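Local coordinates for putative immunoglobulin-blocking virulence protein (Mycoplasma mycoides subsp. capri, PDB 7ADK) that probably helps this mycoplasma disable host antibodies, acting together with a lipoprotein partner, as in related two-protein immunoglobulin-binding and protease systems, at residues 428-440 / 460-472. Sequence-based numbering, arbitrary orientation.
Sequences AYRRSKELIEKLQ and DQAFKDILGALPK
Gln440 and Tyr429 each send a hydrogen bond from helix 426-442 to a backbone carbonyl of 460-472. The chain of Gln440 leaves CB with CG anti to the carbonyl carbon (chi1 -80°) and runs on extended. CG and CD pass the ring of Pro471, OE1 lies 3.7 Å from Pro471 CG, and NE2 turns to Ala469 O (2.8 Å, N-H...O 165°). The same NE2 also donates to Ile436 O, from above that carbonyl plane; both acceptors lie in the amide plane, which fixes its rotation. At the other end Tyr429 OH donates to Ala462 O (2.7 Å), in the carbonyl plane on a lone pair. The edge of the Tyr429 ring points at the face of Phe463 in an offset edge-to-face pair, planes at 76°, and Ile466 CD1 packs against Tyr429 CE1. Between these anchors Ile436 CD1 meets Leu470 CD2 at 3.7 Å, and Ala469 CB rests on Lys433 CG. Phe463 occupies the N-cap position of helix 464-467; its backbone N is hydrogen-bonded to Glu680 of the neighbouring lipoprotein chain. The contact joins two connections of a parallel beta-alpha-beta region: Ile436 packs on Leu421 of strand 415-422, Leu470 on Tyr449 of strand 448-454.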
loop_
_atom_site.group_PDB
_atom_site.type_symbol
_atom_site.label_atom_id
_atom_site.label_comp_id
_atom_site.label_asym_id
_atom_site.label_seq_id
_atom_site.Cartn_x
_atom_site.Cartn_y
_atom_site.Cartn_z
ATOM N N ALA A 428 -6.613 -24.802 17.090
ATOM C CA ALA A 428 -7.035 -23.905 18.165
ATOM C C ALA A 428 -8.324 -23.144 17.827
ATOM O O ALA A 428 -9.178 -22.996 18.691
ATOM C CB ALA A 428 -5.927 -22.914 18.500
ATOM N N TYR A 429 -8.529 -22.692 16.590
ATOM C CA TYR A 429 -9.781 -22.036 16.216
ATOM C C TYR A 429 -10.962 -23.015 16.215
ATOM O O TYR A 429 -11.973 -22.739 16.859
ATOM C CB TYR A 429 -9.615 -21.298 14.890
ATOM C CG TYR A 429 -10.834 -20.513 14.467
ATOM C CD1 TYR A 429 -11.235 -19.396 15.213
ATOM C CD2 TYR A 429 -11.573 -20.899 13.336
ATOM C CE1 TYR A 429 -12.363 -18.655 14.826
ATOM C CE2 TYR A 429 -12.705 -20.158 12.947
ATOM C CZ TYR A 429 -13.101 -19.030 13.689
ATOM O OH TYR A 429 -14.172 -18.301 13.298
ATOM N N ARG A 430 -10.824 -24.186 15.584
ATOM C CA ARG A 430 -11.810 -25.282 15.598
ATOM C C ARG A 430 -12.217 -25.689 17.016
ATOM O O ARG A 430 -13.399 -25.871 17.291
ATOM C CB ARG A 430 -11.205 -26.475 14.837
ATOM C CG ARG A 430 -11.986 -27.789 14.932
ATOM C CD ARG A 430 -11.193 -28.936 14.301
ATOM N NE ARG A 430 -11.787 -30.241 14.649
ATOM C CZ ARG A 430 -11.301 -31.177 15.442
ATOM N NH1 ARG A 430 -10.127 -31.124 15.987
ATOM N NH2 ARG A 430 -12.014 -32.219 15.718
ATOM N N ARG A 431 -11.244 -25.835 17.918
ATOM C CA ARG A 431 -11.461 -26.339 19.276
ATOM C C ARG A 431 -11.712 -25.273 20.331
ATOM O O ARG A 431 -12.223 -25.624 21.383
ATOM C CB ARG A 431 -10.307 -27.251 19.686
ATOM C CG ARG A 431 -10.295 -28.520 18.828
ATOM C CD ARG A 431 -9.432 -29.616 19.434
ATOM N NE ARG A 431 -9.933 -30.072 20.735
ATOM C CZ ARG A 431 -9.261 -30.769 21.616
ATOM N NH1 ARG A 431 -8.067 -31.184 21.374
ATOM N NH2 ARG A 431 -9.789 -31.062 22.750
ATOM N N SER A 432 -11.414 -24.003 20.087
ATOM C CA SER A 432 -11.540 -22.932 21.083
ATOM C C SER A 432 -12.893 -22.933 21.786
ATOM O O SER A 432 -12.930 -22.975 23.008
ATOM C CB SER A 432 -11.286 -21.552 20.471
ATOM O OG SER A 432 -12.106 -21.296 19.349
ATOM N N LYS A 433 -14.018 -22.945 21.060
ATOM C CA LYS A 433 -15.356 -22.993 21.668
ATOM C C LYS A 433 -15.597 -24.273 22.472
ATOM O O LYS A 433 -16.217 -24.219 23.531
ATOM C CB LYS A 433 -16.438 -22.824 20.587
ATOM C CG LYS A 433 -17.799 -22.496 21.217
ATOM C CD LYS A 433 -18.909 -22.363 20.177
ATOM C CE LYS A 433 -20.247 -21.955 20.794
ATOM N NZ LYS A 433 -20.837 -23.006 21.657
ATOM N N GLU A 434 -15.105 -25.413 21.997
ATOM C CA GLU A 434 -15.258 -26.700 22.679
ATOM C C GLU A 434 -14.449 -26.732 23.977
ATOM O O GLU A 434 -14.960 -27.117 25.022
ATOM C CB GLU A 434 -14.828 -27.857 21.762
ATOM C CG GLU A 434 -15.468 -27.863 20.369
ATOM C CD GLU A 434 -16.984 -27.848 20.341
ATOM O OE1 GLU A 434 -17.643 -28.343 21.281
ATOM O OE2 GLU A 434 -17.529 -27.351 19.348
ATOM N N LEU A 435 -13.210 -26.248 23.937
ATOM C CA LEU A 435 -12.299 -26.183 25.068
ATOM C C LEU A 435 -12.775 -25.182 26.122
ATOM O O LEU A 435 -12.799 -25.518 27.299
ATOM C CB LEU A 435 -10.901 -25.851 24.526
ATOM C CG LEU A 435 -9.785 -25.949 25.568
ATOM C CD1 LEU A 435 -9.522 -27.385 25.982
ATOM C CD2 LEU A 435 -8.503 -25.398 24.985
ATOM N N ILE A 436 -13.201 -23.993 25.708
ATOM C CA ILE A 436 -13.759 -22.985 26.603
ATOM C C ILE A 436 -14.965 -23.544 27.367
ATOM O O ILE A 436 -15.126 -23.238 28.543
ATOM C CB ILE A 436 -14.072 -21.706 25.792
ATOM C CG1 ILE A 436 -12.769 -20.944 25.486
ATOM C CG2 ILE A 436 -15.059 -20.799 26.518
ATOM C CD1 ILE A 436 -12.870 -19.910 24.371
ATOM N N GLU A 437 -15.801 -24.384 26.752
ATOM C CA GLU A 437 -16.911 -25.047 27.444
ATOM C C GLU A 437 -16.504 -26.277 28.274
ATOM O O GLU A 437 -17.005 -26.434 29.387
ATOM C CB GLU A 437 -18.029 -25.399 26.456
ATOM C CG GLU A 437 -18.831 -24.178 25.971
ATOM C CD GLU A 437 -19.700 -23.504 27.053
ATOM O OE1 GLU A 437 -20.342 -22.470 26.759
ATOM O OE2 GLU A 437 -19.751 -23.971 28.215
ATOM N N LYS A 438 -15.575 -27.130 27.817
ATOM C CA LYS A 438 -15.099 -28.269 28.617
ATOM C C LYS A 438 -14.385 -27.819 29.894
ATOM O O LYS A 438 -14.654 -28.387 30.945
ATOM C CB LYS A 438 -14.294 -29.273 27.776
ATOM C CG LYS A 438 -15.236 -30.293 27.120
ATOM C CD LYS A 438 -14.561 -31.462 26.405
ATOM C CE LYS A 438 -14.217 -31.184 24.951
ATOM N NZ LYS A 438 -13.851 -32.398 24.211
ATOM N N LEU A 439 -13.592 -26.748 29.859
ATOM C CA LEU A 439 -13.017 -26.168 31.075
ATOM C C LEU A 439 -14.115 -25.614 32.011
ATOM O O LEU A 439 -14.014 -25.779 33.224
ATOM C CB LEU A 439 -11.958 -25.110 30.717
ATOM C CG LEU A 439 -10.520 -25.590 30.432
ATOM C CD1 LEU A 439 -9.842 -26.130 31.670
ATOM C CD2 LEU A 439 -10.413 -26.659 29.375
ATOM N N GLN A 440 -15.192 -25.026 31.490
ATOM C CA GLN A 440 -16.279 -24.514 32.332
ATOM C C GLN A 440 -17.082 -25.609 33.051
ATOM O O GLN A 440 -17.260 -25.511 34.264
ATOM C CB GLN A 440 -17.213 -23.616 31.522
ATOM C CG GLN A 440 -16.627 -22.215 31.365
ATOM C CD GLN A 440 -17.466 -21.383 30.419
ATOM O OE1 GLN A 440 -18.366 -20.749 30.759
ATOM N NE2 GLN A 440 -17.201 -21.360 29.207
ATOM N N ASP A 460 -12.431 -11.927 7.607
ATOM C CA ASP A 460 -13.856 -12.081 7.888
ATOM C C ASP A 460 -14.141 -13.127 8.980
ATOM O O ASP A 460 -15.299 -13.404 9.273
ATOM C CB ASP A 460 -14.603 -12.440 6.595
ATOM C CG ASP A 460 -14.219 -13.804 6.009
ATOM O OD1 ASP A 460 -13.025 -14.176 6.031
ATOM O OD2 ASP A 460 -15.125 -14.503 5.498
ATOM N N GLN A 461 -13.106 -13.722 9.575
ATOM C CA GLN A 461 -13.185 -14.739 10.626
ATOM C C GLN A 461 -14.049 -14.283 11.812
ATOM O O GLN A 461 -13.774 -13.262 12.435
ATOM C CB GLN A 461 -11.747 -15.036 11.045
ATOM C CG GLN A 461 -11.569 -16.043 12.180
ATOM C CD GLN A 461 -10.127 -16.267 12.599
ATOM O OE1 GLN A 461 -9.823 -17.103 13.420
ATOM N NE2 GLN A 461 -9.159 -15.555 12.082
ATOM N N ALA A 462 -15.105 -15.032 12.118
ATOM C CA ALA A 462 -16.082 -14.680 13.132
ATOM C C ALA A 462 -15.644 -15.118 14.533
ATOM O O ALA A 462 -15.028 -16.170 14.700
ATOM C CB ALA A 462 -17.424 -15.292 12.736
ATOM N N PHE A 463 -16.016 -14.349 15.562
ATOM C CA PHE A 463 -15.714 -14.639 16.970
ATOM C C PHE A 463 -16.916 -14.532 17.921
ATOM O O PHE A 463 -16.774 -14.936 19.073
ATOM C CB PHE A 463 -14.540 -13.783 17.467
ATOM C CG PHE A 463 -13.214 -14.107 16.835
ATOM C CD1 PHE A 463 -12.494 -15.211 17.306
ATOM C CD2 PHE A 463 -12.700 -13.337 15.785
ATOM C CE1 PHE A 463 -11.287 -15.569 16.705
ATOM C CE2 PHE A 463 -11.479 -13.682 15.196
ATOM C CZ PHE A 463 -10.779 -14.808 15.648
ATOM N N LYS A 464 -18.100 -14.074 17.480
ATOM C CA LYS A 464 -19.293 -13.927 18.338
ATOM C C LYS A 464 -19.710 -15.245 19.008
ATOM O O LYS A 464 -20.141 -15.225 20.155
ATOM C CB LYS A 464 -20.475 -13.292 17.566
ATOM C CG LYS A 464 -20.284 -11.817 17.179
ATOM C CD LYS A 464 -21.550 -11.169 16.598
ATOM C CE LYS A 464 -21.356 -9.687 16.237
ATOM N NZ LYS A 464 -22.575 -9.045 15.686
ATOM N N ASP A 465 -19.494 -16.390 18.362
ATOM C CA ASP A 465 -19.763 -17.724 18.919
ATOM C C ASP A 465 -18.739 -18.182 19.979
ATOM O O ASP A 465 -19.075 -18.953 20.872
ATOM C CB ASP A 465 -19.833 -18.746 17.778
ATOM C CG ASP A 465 -20.902 -18.455 16.722
ATOM O OD1 ASP A 465 -21.852 -17.677 16.977
ATOM O OD2 ASP A 465 -20.811 -19.029 15.615
ATOM N N ILE A 466 -17.501 -17.697 19.896
ATOM C CA ILE A 466 -16.399 -18.012 20.817
ATOM C C ILE A 466 -16.428 -17.080 22.031
ATOM O O ILE A 466 -16.443 -17.540 23.169
ATOM C CB ILE A 466 -15.046 -17.942 20.065
ATOM C CG1 ILE A 466 -14.960 -19.012 18.960
ATOM C CG2 ILE A 466 -13.870 -18.122 21.032
ATOM C CD1 ILE A 466 -13.898 -18.738 17.914
ATOM N N LEU A 467 -16.468 -15.769 21.798
ATOM C CA LEU A 467 -16.591 -14.770 22.859
ATOM C C LEU A 467 -17.894 -14.940 23.647
ATOM O O LEU A 467 -17.887 -14.783 24.860
ATOM C CB LEU A 467 -16.463 -13.362 22.249
ATOM C CG LEU A 467 -15.071 -12.706 22.326
ATOM C CD1 LEU A 467 -13.917 -13.625 21.948
ATOM C CD2 LEU A 467 -15.030 -11.509 21.390
ATOM N N GLY A 468 -18.987 -15.343 22.999
ATOM C CA GLY A 468 -20.247 -15.689 23.657
ATOM C C GLY A 468 -20.237 -16.993 24.462
ATOM O O GLY A 468 -21.137 -17.200 25.267
ATOM N N ALA A 469 -19.266 -17.883 24.246
ATOM C CA ALA A 469 -19.097 -19.121 25.012
ATOM C C ALA A 469 -18.291 -18.945 26.306
ATOM O O ALA A 469 -18.383 -19.781 27.202
ATOM C CB ALA A 469 -18.432 -20.154 24.114
ATOM N N LEU A 470 -17.488 -17.884 26.415
ATOM C CA LEU A 470 -16.734 -17.526 27.619
ATOM C C LEU A 470 -17.678 -17.263 28.810
ATOM O O LEU A 470 -18.844 -16.934 28.594
ATOM C CB LEU A 470 -15.851 -16.298 27.329
ATOM C CG LEU A 470 -14.671 -16.531 26.376
ATOM C CD1 LEU A 470 -14.033 -15.202 26.016
ATOM C CD2 LEU A 470 -13.603 -17.382 27.039
ATOM N N PRO A 471 -17.217 -17.401 30.067
ATOM C CA PRO A 471 -18.048 -17.172 31.250
ATOM C C PRO A 471 -18.746 -15.803 31.284
ATOM O O PRO A 471 -18.247 -14.823 30.746
ATOM C CB PRO A 471 -17.114 -17.326 32.443
ATOM C CG PRO A 471 -15.984 -18.205 31.932
ATOM C CD PRO A 471 -15.894 -17.854 30.455
ATOM N N LYS A 472 -19.885 -15.706 31.977
ATOM C CA LYS A 472 -20.614 -14.438 32.197
ATOM C C LYS A 472 -19.855 -13.442 33.090
ATOM O O LYS A 472 -20.178 -12.259 33.140
ATOM C CB LYS A 472 -22.014 -14.774 32.740
ATOM C CG LYS A 472 -22.975 -13.584 32.634
ATOM C CD LYS A 472 -24.450 -13.885 32.917
ATOM C CE LYS A 472 -24.711 -14.320 34.358
ATOM N NZ LYS A 472 -26.059 -14.016 34.807
#